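PDB 5YKU: capsid protein from Macrobrachium rosenbergii nodavirus, which forms the protruding P-domain of the nodavirus capsid, probably building the dimeric spikes on the particle surface, and is crystallised here with bound zinc ions. Local coordinates for residues Gly17-Pro22 and Gln31-Leu36; Gly35-Ser40 and Ile117-Val122; Thr60-Glu65 and Val69-Tyr74; Ile86-Gln89 and Glu95-Phe98. All blocks are in the same frame, centred on the assembly; numbering follows the deposited sequence.

Interaction 1 of 4, residues Gly17-Pro22 and Gln31-Leu36; sequences GNWVPP and QDITGL
Asn-18 of strand 10-18 and Val-20 in the loop that follows are both held by the side-chain amide of Gln-31 on strand 26-33; these two strands are the outermost of the domain's curved antiparallel sheet, so the contact ties its edges together. Asn-18 contributes its backbone: its O receives NE2 of Gln-31 at 3.1 Å, with an N-H...O angle of 167°. That acceptor lies in the plane of the Gln-31 amide, as expected for a primary amide donating along one of its N-H bonds.

Trp-19 follows, with its indole directed inward. Its six-membered ring presents an edge to the glutamine, CE3 being 3.5 Å from Gln-31 OE1, and ring and amide planes stand 73° apart, which excludes a stack. Farther along the ring, CH2 meets the CD1 methyl of Ile-33 at 3.9 Å. The pyrrole NE1 has a separate partner, the hydroxyl of Tyr-74, so both ends of the indole are engaged.

Val-20 closes the bridge. Its N donates to Gln-31 OE1 at 2.8 Å, with the donor tilted out of the carbonyl plane. The amide thus serves one acceptor and one donor on either side of Trp-19, a pattern like that made by the N-H and C=O of one residue in a parallel strand, here supplied by a side chain. Gln-31 spans the gap because CG is anti to the backbone N (chi1 -175°) and the chain stays extended beyond it. On the outer side, the exposed Val-20 lays CG2 3.5 Å from Gln-31 OE1.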
loop_
_atom_site.group_PDB
_atom_site.type_symbol
_atom_site.label_atom_id
_atom_site.label_comp_id
_atom_site.label_asym_id
_atom_site.label_seq_id
_atom_site.Cartn_x
_atom_site.Cartn_y
_atom_site.Cartn_z
ATOM N N GLY A 17 -1.746 -5.811 -4.775
ATOM C CA GLY A 17 -3.119 -5.538 -4.634
ATOM C C GLY A 17 -3.497 -4.144 -4.989
ATOM O O GLY A 17 -2.686 -3.307 -5.384
ATOM N N ASN A 18 -4.786 -3.864 -4.955
ATOM C CA ASN A 18 -5.395 -2.597 -5.311
ATOM C C ASN A 18 -5.933 -1.910 -4.112
ATOM O O ASN A 18 -6.565 -2.501 -3.232
ATOM C CB ASN A 18 -6.548 -2.856 -6.285
ATOM C CG ASN A 18 -6.088 -3.368 -7.577
ATOM O OD1 ASN A 18 -5.019 -3.109 -8.089
ATOM N ND2 ASN A 18 -6.993 -4.097 -8.246
ATOM N N TRP A 19 -5.693 -0.613 -4.038
ATOM C CA TRP A 19 -6.394 0.245 -3.099
ATOM C C TRP A 19 -7.797 0.531 -3.612
ATOM O O TRP A 19 -7.960 0.903 -4.780
ATOM C CB TRP A 19 -5.630 1.594 -2.954
ATOM C CG TRP A 19 -4.255 1.462 -2.416
ATOM C CD1 TRP A 19 -3.100 1.745 -3.091
ATOM C CD2 TRP A 19 -3.848 1.000 -1.127
ATOM N NE1 TRP A 19 -2.017 1.509 -2.303
ATOM C CE2 TRP A 19 -2.425 1.039 -1.072
ATOM C CE3 TRP A 19 -4.533 0.513 -0.012
ATOM C CZ2 TRP A 19 -1.706 0.680 0.045
ATOM C CZ3 TRP A 19 -3.820 0.164 1.105
ATOM C CH2 TRP A 19 -2.424 0.274 1.169
ATOM N N VAL A 20 -8.794 0.327 -2.772
ATOM C CA VAL A 20 -10.154 0.608 -3.191
ATOM C C VAL A 20 -10.287 2.068 -3.675
ATOM O O VAL A 20 -9.859 2.943 -2.910
ATOM C CB VAL A 20 -11.061 0.334 -2.015
ATOM C CG1 VAL A 20 -12.516 0.710 -2.358
ATOM C CG2 VAL A 20 -11.057 -1.143 -1.580
ATOM N N PRO A 21 -10.848 2.323 -4.826
ATOM C CA PRO A 21 -10.996 3.719 -5.273
ATOM C C PRO A 21 -11.991 4.507 -4.459
ATOM O O PRO A 21 -12.933 3.945 -3.879
ATOM C CB PRO A 21 -11.421 3.598 -6.681
ATOM C CG PRO A 21 -11.017 2.205 -7.136
ATOM C CD PRO A 21 -11.200 1.391 -5.897
ATOM N N PRO A 22 -11.815 5.789 -4.372
ATOM C CA PRO A 22 -12.800 6.645 -3.722
ATOM C C PRO A 22 -14.049 6.725 -4.577
ATOM O O PRO A 22 -14.106 6.445 -5.738
ATOM C CB PRO A 22 -12.104 8.059 -3.711
ATOM C CG PRO A 22 -11.244 8.043 -4.892
ATOM C CD PRO A 22 -10.738 6.589 -5.031
ATOM N N GLN A 31 -8.623 1.091 4.670
ATOM C CA GLN A 31 -8.607 -0.230 4.034
ATOM C C GLN A 31 -7.820 -1.147 4.881
ATOM O O GLN A 31 -6.682 -0.827 5.287
ATOM C CB GLN A 31 -8.006 -0.182 2.650
ATOM C CG GLN A 31 -8.066 -1.475 1.885
ATOM C CD GLN A 31 -7.736 -1.325 0.432
ATOM O OE1 GLN A 31 -7.944 -0.262 -0.153
ATOM N NE2 GLN A 31 -7.286 -2.335 -0.231
ATOM N N ASP A 32 -8.311 -2.341 5.156
ATOM C CA ASP A 32 -7.578 -3.395 5.831
ATOM C C ASP A 32 -7.002 -4.359 4.883
ATOM O O ASP A 32 -7.751 -4.983 4.095
ATOM C CB ASP A 32 -8.551 -4.151 6.830
ATOM C CG ASP A 32 -9.019 -3.372 7.946
ATOM O OD1 ASP A 32 -8.601 -2.247 8.201
ATOM O OD2 ASP A 32 -9.830 -3.962 8.785
ATOM N N ILE A 33 -5.702 -4.452 4.816
ATOM C CA ILE A 33 -5.033 -5.512 4.055
ATOM C C ILE A 33 -5.075 -6.727 4.918
ATOM O O ILE A 33 -4.780 -6.673 6.141
ATOM C CB ILE A 33 -3.610 -5.119 3.669
ATOM C CG1 ILE A 33 -3.625 -3.910 2.745
ATOM C CG2 ILE A 33 -2.841 -6.264 3.018
ATOM C CD1 ILE A 33 -2.280 -3.471 2.147
ATOM N N THR A 34 -5.411 -7.867 4.363
ATOM C CA THR A 34 -5.637 -9.099 5.137
ATOM C C THR A 34 -4.851 -10.235 4.504
ATOM O O THR A 34 -4.267 -10.108 3.448
ATOM C CB THR A 34 -7.143 -9.342 5.246
ATOM O OG1 THR A 34 -7.474 -10.352 6.216
ATOM C CG2 THR A 34 -7.599 -9.835 3.886
ATOM N N GLY A 35 -4.797 -11.357 5.256
ATOM C CA GLY A 35 -4.139 -12.516 4.761
ATOM C C GLY A 35 -2.638 -12.548 4.932
ATOM O O GLY A 35 -1.932 -13.269 4.231
ATOM N N LEU A 36 -2.087 -11.663 5.742
ATOM C CA LEU A 36 -0.628 -11.568 5.963
ATOM C C LEU A 36 -0.268 -12.477 7.102
ATOM O O LEU A 36 -1.114 -12.803 7.945
ATOM C CB LEU A 36 -0.254 -10.145 6.327
ATOM C CG LEU A 36 -0.598 -9.109 5.306
ATOM C CD1 LEU A 36 -0.348 -7.708 5.912
ATOM C CD2 LEU A 36 0.166 -9.294 4.042
#

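Interaction 2 of 4, residues Gly35-Ser40 and Ile117-Val122; sequences GLKPNS and IIRAIV
Leu-36 and Ile-117 meet methyl to methyl just ahead of the type II beta turn Lys-37 to Ser-40, which joins strand 26-33 to strand 41-47; opposite lies strand 114-121 of the antiparallel sheet, the last in the chain. Their side chains approach at a slant, with Leu-36 CD2 4.1 Å from Ile-117 CD1. Both residues are buried, and Phe-42 touches both, so this is the apolar half of the contact.

The outer half is a pairing of long side chains. Lys-37 sets off with CG anti to its backbone N (chi1 -172°) and runs straight until a bend at chi4, which carries the ammonium away from the strand. It is therefore the aliphatic CD that comes to Arg-119, 3.6 Å from NH1, while Lys-37 NZ stands 5.6 Å from the same nitrogen. Each charged end has its own partner near the C-terminus, NZ at Asn-124 O and NH1 at Asn-125 O, which probably helps to hold the like charges apart.

The turn itself is closed by Ser-40 N donating to Lys-37 O at 3.1 Å. Arg-119 reaches out as an extended chain from CG to NE, and one face of its guanidinium is covered by Ile-121 CG1, 3.8 Å above the centre of the plane.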
loop_
_atom_site.group_PDB
_atom_site.type_symbol
_atom_site.label_atom_id
_atom_site.label_comp_id
_atom_site.label_asym_id
_atom_site.label_seq_id
_atom_site.Cartn_x
_atom_site.Cartn_y
_atom_site.Cartn_z
ATOM N N GLY A 35 -4.797 -11.357 5.256
ATOM C CA GLY A 35 -4.139 -12.516 4.761
ATOM C C GLY A 35 -2.638 -12.548 4.932
ATOM O O GLY A 35 -1.932 -13.269 4.231
ATOM N N LEU A 36 -2.087 -11.663 5.742
ATOM C CA LEU A 36 -0.628 -11.568 5.963
ATOM C C LEU A 36 -0.268 -12.477 7.102
ATOM O O LEU A 36 -1.114 -12.803 7.945
ATOM C CB LEU A 36 -0.254 -10.145 6.327
ATOM C CG LEU A 36 -0.598 -9.109 5.306
ATOM C CD1 LEU A 36 -0.348 -7.708 5.912
ATOM C CD2 LEU A 36 0.166 -9.294 4.042
ATOM N N LYS A 37 0.976 -12.926 7.174
ATOM C CA LYS A 37 1.377 -13.760 8.291
ATOM C C LYS A 37 1.230 -12.956 9.560
ATOM O O LYS A 37 1.860 -11.894 9.712
ATOM C CB LYS A 37 2.794 -14.317 8.140
ATOM C CG LYS A 37 3.175 -15.308 9.136
ATOM C CD LYS A 37 4.518 -15.973 8.805
ATOM C CE LYS A 37 4.765 -17.106 9.765
ATOM N NZ LYS A 37 4.891 -16.759 11.158
ATOM N N PRO A 38 0.510 -13.444 10.593
ATOM C CA PRO A 38 0.372 -12.632 11.747
ATOM C C PRO A 38 1.697 -12.271 12.404
ATOM O O PRO A 38 2.614 -13.101 12.520
ATOM C CB PRO A 38 -0.493 -13.464 12.674
ATOM C CG PRO A 38 -1.317 -14.303 11.715
ATOM C CD PRO A 38 -0.404 -14.631 10.589
ATOM N N ASN A 39 1.768 -11.020 12.794
ATOM C CA ASN A 39 2.964 -10.462 13.486
ATOM C C ASN A 39 4.224 -10.331 12.614
ATOM O O ASN A 39 5.241 -9.896 13.132
ATOM C CB ASN A 39 3.293 -11.213 14.802
ATOM C CG ASN A 39 2.033 -11.412 15.625
ATOM O OD1 ASN A 39 1.339 -10.506 15.959
ATOM N ND2 ASN A 39 1.741 -12.683 15.861
ATOM N N SER A 40 4.149 -10.637 11.326
ATOM C CA SER A 40 5.343 -10.493 10.485
ATOM C C SER A 40 5.553 -9.021 10.154
ATOM O O SER A 40 4.636 -8.209 10.172
ATOM C CB SER A 40 5.207 -11.321 9.232
ATOM O OG SER A 40 5.507 -12.688 9.526
ATOM N N ILE A 117 3.690 -5.765 -1.673
ATOM C CA ILE A 117 4.191 -6.064 -0.314
ATOM C C ILE A 117 5.389 -6.921 -0.397
ATOM O O ILE A 117 5.452 -7.912 -1.193
ATOM C CB ILE A 117 3.097 -6.713 0.535
ATOM C CG1 ILE A 117 2.008 -5.666 0.821
ATOM C CG2 ILE A 117 3.686 -7.273 1.843
ATOM C CD1 ILE A 117 0.792 -6.135 1.556
ATOM N N ILE A 118 6.449 -6.507 0.287
ATOM C CA ILE A 118 7.727 -7.196 0.350
ATOM C C ILE A 118 7.871 -7.829 1.708
ATOM O O ILE A 118 7.767 -7.131 2.780
ATOM C CB ILE A 118 8.903 -6.318 0.074
ATOM C CG1 ILE A 118 8.740 -5.763 -1.348
ATOM C CG2 ILE A 118 10.218 -7.051 0.204
ATOM C CD1 ILE A 118 9.630 -4.605 -1.601
ATOM N N ARG A 119 8.158 -9.148 1.774
ATOM C CA ARG A 119 8.335 -9.888 2.995
ATOM C C ARG A 119 9.661 -10.601 3.003
ATOM O O ARG A 119 9.945 -11.373 2.070
ATOM C CB ARG A 119 7.230 -10.981 3.085
ATOM C CG ARG A 119 7.341 -11.861 4.297
ATOM C CD ARG A 119 6.359 -13.023 4.190
ATOM N NE ARG A 119 6.634 -14.097 5.127
ATOM C CZ ARG A 119 6.300 -15.369 4.960
ATOM N NH1 ARG A 119 6.694 -16.193 5.886
ATOM N NH2 ARG A 119 5.668 -15.706 3.826
ATOM N N ALA A 120 10.525 -10.344 3.961
ATOM C CA ALA A 120 11.750 -11.171 4.193
ATOM C C ALA A 120 11.302 -12.507 4.835
ATOM O O ALA A 120 10.677 -12.509 5.894
ATOM C CB ALA A 120 12.699 -10.439 5.128
ATOM N N ILE A 121 11.617 -13.585 4.140
ATOM C CA ILE A 121 11.333 -14.935 4.624
ATOM C C ILE A 121 12.575 -15.439 5.395
ATOM O O ILE A 121 13.550 -15.815 4.731
ATOM C CB ILE A 121 10.896 -15.830 3.493
ATOM C CG1 ILE A 121 9.589 -15.242 2.901
ATOM C CG2 ILE A 121 10.604 -17.236 4.085
ATOM C CD1 ILE A 121 9.053 -16.004 1.722
ATOM N N VAL A 122 12.536 -15.292 6.668
ATOM C CA VAL A 122 13.703 -15.581 7.534
ATOM C C VAL A 122 13.196 -15.711 8.917
ATOM O O VAL A 122 12.173 -15.109 9.286
ATOM C CB VAL A 122 14.736 -14.450 7.378
ATOM C CG1 VAL A 122 14.217 -13.128 7.965
ATOM C CG2 VAL A 122 16.079 -14.877 8.044
#

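Interaction 3 of 4, residues Thr60-Glu65 and Val69-Tyr74; sequences TITCNE and VGSISY
Ile-61 and Ile-72 form the hydrogen-bonded pair of this antiparallel contact, Ile-61 N giving its hydrogen to Ile-72 O at 2.8 Å and Ile-72 N to Ile-61 O at 2.9 Å. Both side chains leave the sheet on its buried face, where their CB atoms are 4.3 Å apart. Ile-61 holds CG1 anti to its carbonyl carbon (chi1 -51°), and the extended branch carries CD1 to the edge of the Tyr-74 ring, 3.9 Å from CE2. The methyl thus comes to the ring edge, near its plane, and does not pack over a face. The tyrosine hydroxyl bonds to Gln-114 O.

Thr-60 and Ser-73, the adjoining non-hydrogen-bonded pair, point to the other face. In Thr-60 the methyl is the branch anti to the backbone N, and it lies 3.6 Å from Ser-71 OG; the hydroxyl OG1 turns instead to a water. That water joins Thr-60 OG1 to Ser-73 OG, each at 2.7 Å, and so links two hydroxyls that do not bond directly. Thr-62 has the other rotamer (chi1 59°), its methyl anti to the carbonyl carbon and lying near Gly-70 O and Ser-71 OG.

Toward the connecting loop the ladder opens. Between Cys-63 and Gly-70 a second water takes the place of a direct backbone bond, accepting from Cys-63 N at 2.8 Å and donating to Gly-70 O. Adjacent antiparallel strands, their axes at 158°, joined by a short connection make a beta hairpin, here of strands 57-63 and 69-75, with the water bridge marking where it opens toward the loop.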
loop_
_atom_site.group_PDB
_atom_site.type_symbol
_atom_site.label_atom_id
_atom_site.label_comp_id
_atom_site.label_asym_id
_atom_site.label_seq_id
_atom_site.Cartn_x
_atom_site.Cartn_y
_atom_site.Cartn_z
ATOM N N THR A 60 -2.778 9.707 -1.002
ATOM C CA THR A 60 -1.728 9.608 0.015
ATOM C C THR A 60 -2.099 8.592 1.038
ATOM O O THR A 60 -3.300 8.605 1.511
ATOM C CB THR A 60 -1.485 10.967 0.696
ATOM O OG1 THR A 60 -1.333 11.986 -0.283
ATOM C CG2 THR A 60 -0.289 10.953 1.542
ATOM N N ILE A 61 -1.216 7.719 1.426
ATOM C CA ILE A 61 -1.521 6.584 2.312
ATOM C C ILE A 61 -0.573 6.545 3.442
ATOM O O ILE A 61 0.640 6.683 3.267
ATOM C CB ILE A 61 -1.487 5.258 1.545
ATOM C CG1 ILE A 61 -2.411 5.490 0.304
ATOM C CG2 ILE A 61 -1.852 4.092 2.466
ATOM C CD1 ILE A 61 -2.664 4.265 -0.402
ATOM N N THR A 62 -1.116 6.304 4.653
ATOM C CA THR A 62 -0.330 6.012 5.825
ATOM C C THR A 62 -0.903 4.757 6.495
ATOM O O THR A 62 -2.045 4.352 6.166
ATOM C CB THR A 62 -0.323 7.218 6.792
ATOM O OG1 THR A 62 -1.682 7.504 7.173
ATOM C CG2 THR A 62 0.348 8.401 6.230
ATOM N N CYS A 63 -0.177 4.175 7.423
ATOM C CA CYS A 63 -0.626 2.956 8.129
ATOM C C CYS A 63 -0.949 3.249 9.582
ATOM O O CYS A 63 -0.205 4.007 10.229
ATOM C CB CYS A 63 0.475 1.922 8.048
ATOM S SG CYS A 63 0.094 0.338 8.793
ATOM N N ASN A 64 -2.050 2.712 10.039
ATOM C CA ASN A 64 -2.548 2.971 11.409
ATOM C C ASN A 64 -1.964 2.026 12.387
ATOM O O ASN A 64 -2.185 2.250 13.579
ATOM C CB ASN A 64 -4.068 2.768 11.424
ATOM C CG ASN A 64 -4.848 3.716 10.621
ATOM O OD1 ASN A 64 -4.420 4.444 9.827
ATOM N ND2 ASN A 64 -6.146 3.625 10.838
ATOM N N GLU A 65 -1.240 1.011 12.026
ATOM C CA GLU A 65 -0.676 0.022 12.959
ATOM C C GLU A 65 0.319 0.685 13.931
ATOM O O GLU A 65 1.086 1.545 13.511
ATOM C CB GLU A 65 -0.045 -1.197 12.288
ATOM C CG GLU A 65 -1.006 -1.993 11.498
ATOM C CD GLU A 65 -2.299 -2.382 12.230
ATOM O OE1 GLU A 65 -2.133 -2.959 13.340
ATOM O OE2 GLU A 65 -3.439 -2.170 11.685
ATOM N N VAL A 69 5.659 3.189 10.096
ATOM C CA VAL A 69 6.269 4.481 9.667
ATOM C C VAL A 69 6.316 4.572 8.165
ATOM O O VAL A 69 6.628 3.599 7.468
ATOM C CB VAL A 69 7.683 4.596 10.165
ATOM C CG1 VAL A 69 8.383 5.912 9.724
ATOM C CG2 VAL A 69 7.725 4.562 11.743
ATOM N N GLY A 70 5.953 5.718 7.668
ATOM C CA GLY A 70 6.093 6.070 6.292
ATOM C C GLY A 70 4.837 6.577 5.689
ATOM O O GLY A 70 3.759 6.639 6.283
ATOM N N SER A 71 4.921 6.963 4.419
ATOM C CA SER A 71 3.813 7.414 3.620
ATOM C C SER A 71 4.032 7.048 2.203
ATOM O O SER A 71 5.186 6.948 1.776
ATOM C CB SER A 71 3.666 8.932 3.790
ATOM O OG SER A 71 2.632 9.593 3.126
ATOM N N ILE A 72 2.958 6.787 1.508
ATOM C CA ILE A 72 2.948 6.476 0.089
ATOM C C ILE A 72 2.152 7.536 -0.690
ATOM O O ILE A 72 1.077 7.945 -0.243
ATOM C CB ILE A 72 2.412 5.072 -0.209
ATOM C CG1 ILE A 72 3.344 4.038 0.329
ATOM C CG2 ILE A 72 2.166 4.858 -1.687
ATOM C CD1 ILE A 72 2.901 2.610 0.284
ATOM N N SER A 73 2.709 7.976 -1.827
ATOM C CA SER A 73 2.083 8.978 -2.644
ATOM C C SER A 73 1.846 8.495 -4.022
ATOM O O SER A 73 2.794 7.988 -4.701
ATOM C CB SER A 73 2.933 10.215 -2.734
ATOM O OG SER A 73 2.959 10.933 -1.512
ATOM N N TYR A 74 0.638 8.705 -4.590
ATOM C CA TYR A 74 0.298 8.483 -5.974
ATOM C C TYR A 74 -0.172 9.762 -6.604
ATOM O O TYR A 74 -0.970 10.501 -6.011
ATOM C CB TYR A 74 -0.797 7.467 -6.128
ATOM C CG TYR A 74 -0.495 6.099 -5.549
ATOM C CD1 TYR A 74 0.111 5.093 -6.317
ATOM C CD2 TYR A 74 -0.884 5.808 -4.269
ATOM C CE1 TYR A 74 0.367 3.849 -5.774
ATOM C CE2 TYR A 74 -0.662 4.543 -3.731
ATOM C CZ TYR A 74 -0.047 3.574 -4.481
ATOM O OH TYR A 74 0.206 2.325 -3.937
HETATM O O HOH W 1 0.809 12.482 -1.793
HETATM O O HOH W 2 2.429 4.955 8.043
#

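Interaction 4 of 4, residues Ile86-Gln89 and Glu95-Phe98; sequences ISFQ and EATF
Phe-88 and Phe-98 come together through contrasting first torsions: in Phe-88, CG lies between the backbone N and the carbonyl carbon (chi1 72°), whereas in Phe-98 it is anti to the carbonyl carbon (chi1 -62°). The result is a T-shaped, edge-to-face pair. Ring centroids are 5.5 Å apart with planes at 84°, and CZ of Phe-98 is the atom pointed at the face, 4.0 Å above the plane of the Phe-88 ring and over its centre.

Two apolar contacts flank the pair. Ala-96 brings its CB obliquely to the Phe-88 ring, 3.6 Å from both CE2 and CD2, so the methyl straddles one ring bond. Ile-86 puts CD1 at the edge of Phe-98, in the ring plane and 4.0 Å from both CE2 and CD2, as the two side chains run alongside one another, pointing opposite ways. Phe-98 therefore uses only edge atoms here, its CZ toward one partner and its CD2-CE2 side toward the other. All four residues are buried, and the contact is purely apolar.

Next in sequence to Ala-96 but directed away from this packing, Glu-95 ligates a zinc ion through OE2. Strands 81-89 and 96-104 are not paired in the sheet; they face each other across the interior, their segment axes 8.7 Å apart at closest. Ile-44 of strand 41-47 and Cys-63 of strand 57-63 touch both Ile-86 and Phe-98, while Ile-33 of strand 26-33 adjoins Phe-98.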
loop_
_atom_site.group_PDB
_atom_site.type_symbol
_atom_site.label_atom_id
_atom_site.label_comp_id
_atom_site.label_asym_id
_atom_site.label_seq_id
_atom_site.Cartn_x
_atom_site.Cartn_y
_atom_site.Cartn_z
ATOM N N ILE A 86 5.923 2.205 3.251
ATOM C CA ILE A 86 5.586 2.090 4.711
ATOM C C ILE A 86 6.235 0.836 5.255
ATOM O O ILE A 86 6.110 -0.241 4.623
ATOM C CB ILE A 86 4.084 2.078 4.901
ATOM C CG1 ILE A 86 3.458 3.414 4.411
ATOM C CG2 ILE A 86 3.712 1.814 6.337
ATOM C CD1 ILE A 86 1.978 3.389 4.197
ATOM N N SER A 87 6.864 0.893 6.409
ATOM C CA SER A 87 7.262 -0.235 7.187
ATOM C C SER A 87 6.236 -0.486 8.218
ATOM O O SER A 87 5.815 0.438 8.903
ATOM C CB SER A 87 8.585 0.059 7.816
ATOM O OG SER A 87 8.463 1.100 8.710
ATOM N N PHE A 88 5.789 -1.728 8.323
ATOM C CA PHE A 88 4.753 -2.072 9.270
ATOM C C PHE A 88 4.842 -3.524 9.659
ATOM O O PHE A 88 5.398 -4.357 8.956
ATOM C CB PHE A 88 3.348 -1.750 8.723
ATOM C CG PHE A 88 2.903 -2.672 7.639
ATOM C CD1 PHE A 88 3.309 -2.496 6.338
ATOM C CD2 PHE A 88 2.096 -3.725 7.939
ATOM C CE1 PHE A 88 2.907 -3.419 5.332
ATOM C CE2 PHE A 88 1.720 -4.639 6.935
ATOM C CZ PHE A 88 2.138 -4.480 5.643
ATOM N N GLN A 89 4.180 -3.857 10.752
ATOM C CA GLN A 89 4.049 -5.206 11.243
ATOM C C GLN A 89 2.573 -5.557 11.171
ATOM O O GLN A 89 1.718 -4.766 11.584
ATOM C CB GLN A 89 4.544 -5.302 12.680
ATOM C CG GLN A 89 4.544 -6.685 13.308
ATOM C CD GLN A 89 5.252 -6.597 14.646
ATOM O OE1 GLN A 89 6.176 -5.823 14.823
ATOM N NE2 GLN A 89 4.628 -7.157 15.591
ATOM N N GLU A 95 -3.525 -8.741 9.679
ATOM C CA GLU A 95 -4.006 -7.596 9.001
ATOM C C GLU A 95 -3.214 -6.351 9.319
ATOM O O GLU A 95 -2.529 -6.227 10.319
ATOM C CB GLU A 95 -5.506 -7.396 9.347
ATOM C CG GLU A 95 -6.402 -8.550 8.991
ATOM C CD GLU A 95 -7.911 -8.140 8.931
ATOM O OE1 GLU A 95 -8.281 -7.200 9.525
ATOM O OE2 GLU A 95 -8.510 -8.912 8.224
ATOM N N ALA A 96 -3.443 -5.333 8.459
ATOM C CA ALA A 96 -2.957 -3.994 8.747
ATOM C C ALA A 96 -3.923 -3.006 8.159
ATOM O O ALA A 96 -4.364 -3.189 7.025
ATOM C CB ALA A 96 -1.537 -3.812 8.213
ATOM N N THR A 97 -4.235 -1.971 8.892
ATOM C CA THR A 97 -5.156 -0.959 8.459
ATOM C C THR A 97 -4.402 0.250 7.984
ATOM O O THR A 97 -3.471 0.731 8.621
ATOM C CB THR A 97 -6.076 -0.531 9.594
ATOM O OG1 THR A 97 -6.845 -1.671 10.043
ATOM C CG2 THR A 97 -7.054 0.558 9.189
ATOM N N PHE A 98 -4.787 0.778 6.859
ATOM C CA PHE A 98 -4.258 1.998 6.205
ATOM C C PHE A 98 -5.289 3.051 6.062
ATOM O O PHE A 98 -6.464 2.743 5.863
ATOM C CB PHE A 98 -3.700 1.639 4.798
ATOM C CG PHE A 98 -2.557 0.659 4.887
ATOM C CD1 PHE A 98 -2.808 -0.725 5.008
ATOM C CD2 PHE A 98 -1.262 1.065 4.827
ATOM C CE1 PHE A 98 -1.753 -1.616 5.165
ATOM C CE2 PHE A 98 -0.222 0.159 4.973
ATOM C CZ PHE A 98 -0.463 -1.180 5.143
#

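All four contacts belong to one antiparallel sheet, bent so that strands distant in its order meet. Interactions 1, 3 and 4 come in series along the chain, whereas 3 and 4 are nested in the loop closed by interaction 2, which shares Gly-35 and Leu-36 with interaction 1. The nearest centres, 3 and 4, are 9 Å apart; 2 and 3, at 18 Å, are the farthest and do not touch. Interaction 1 packs against each of the others, reaching interaction 4 also through polar pairs near the zinc-binding Glu-95. Local hairpin pairing and side-chain contacts across the interior thus combine into one compact P-domain with no helix.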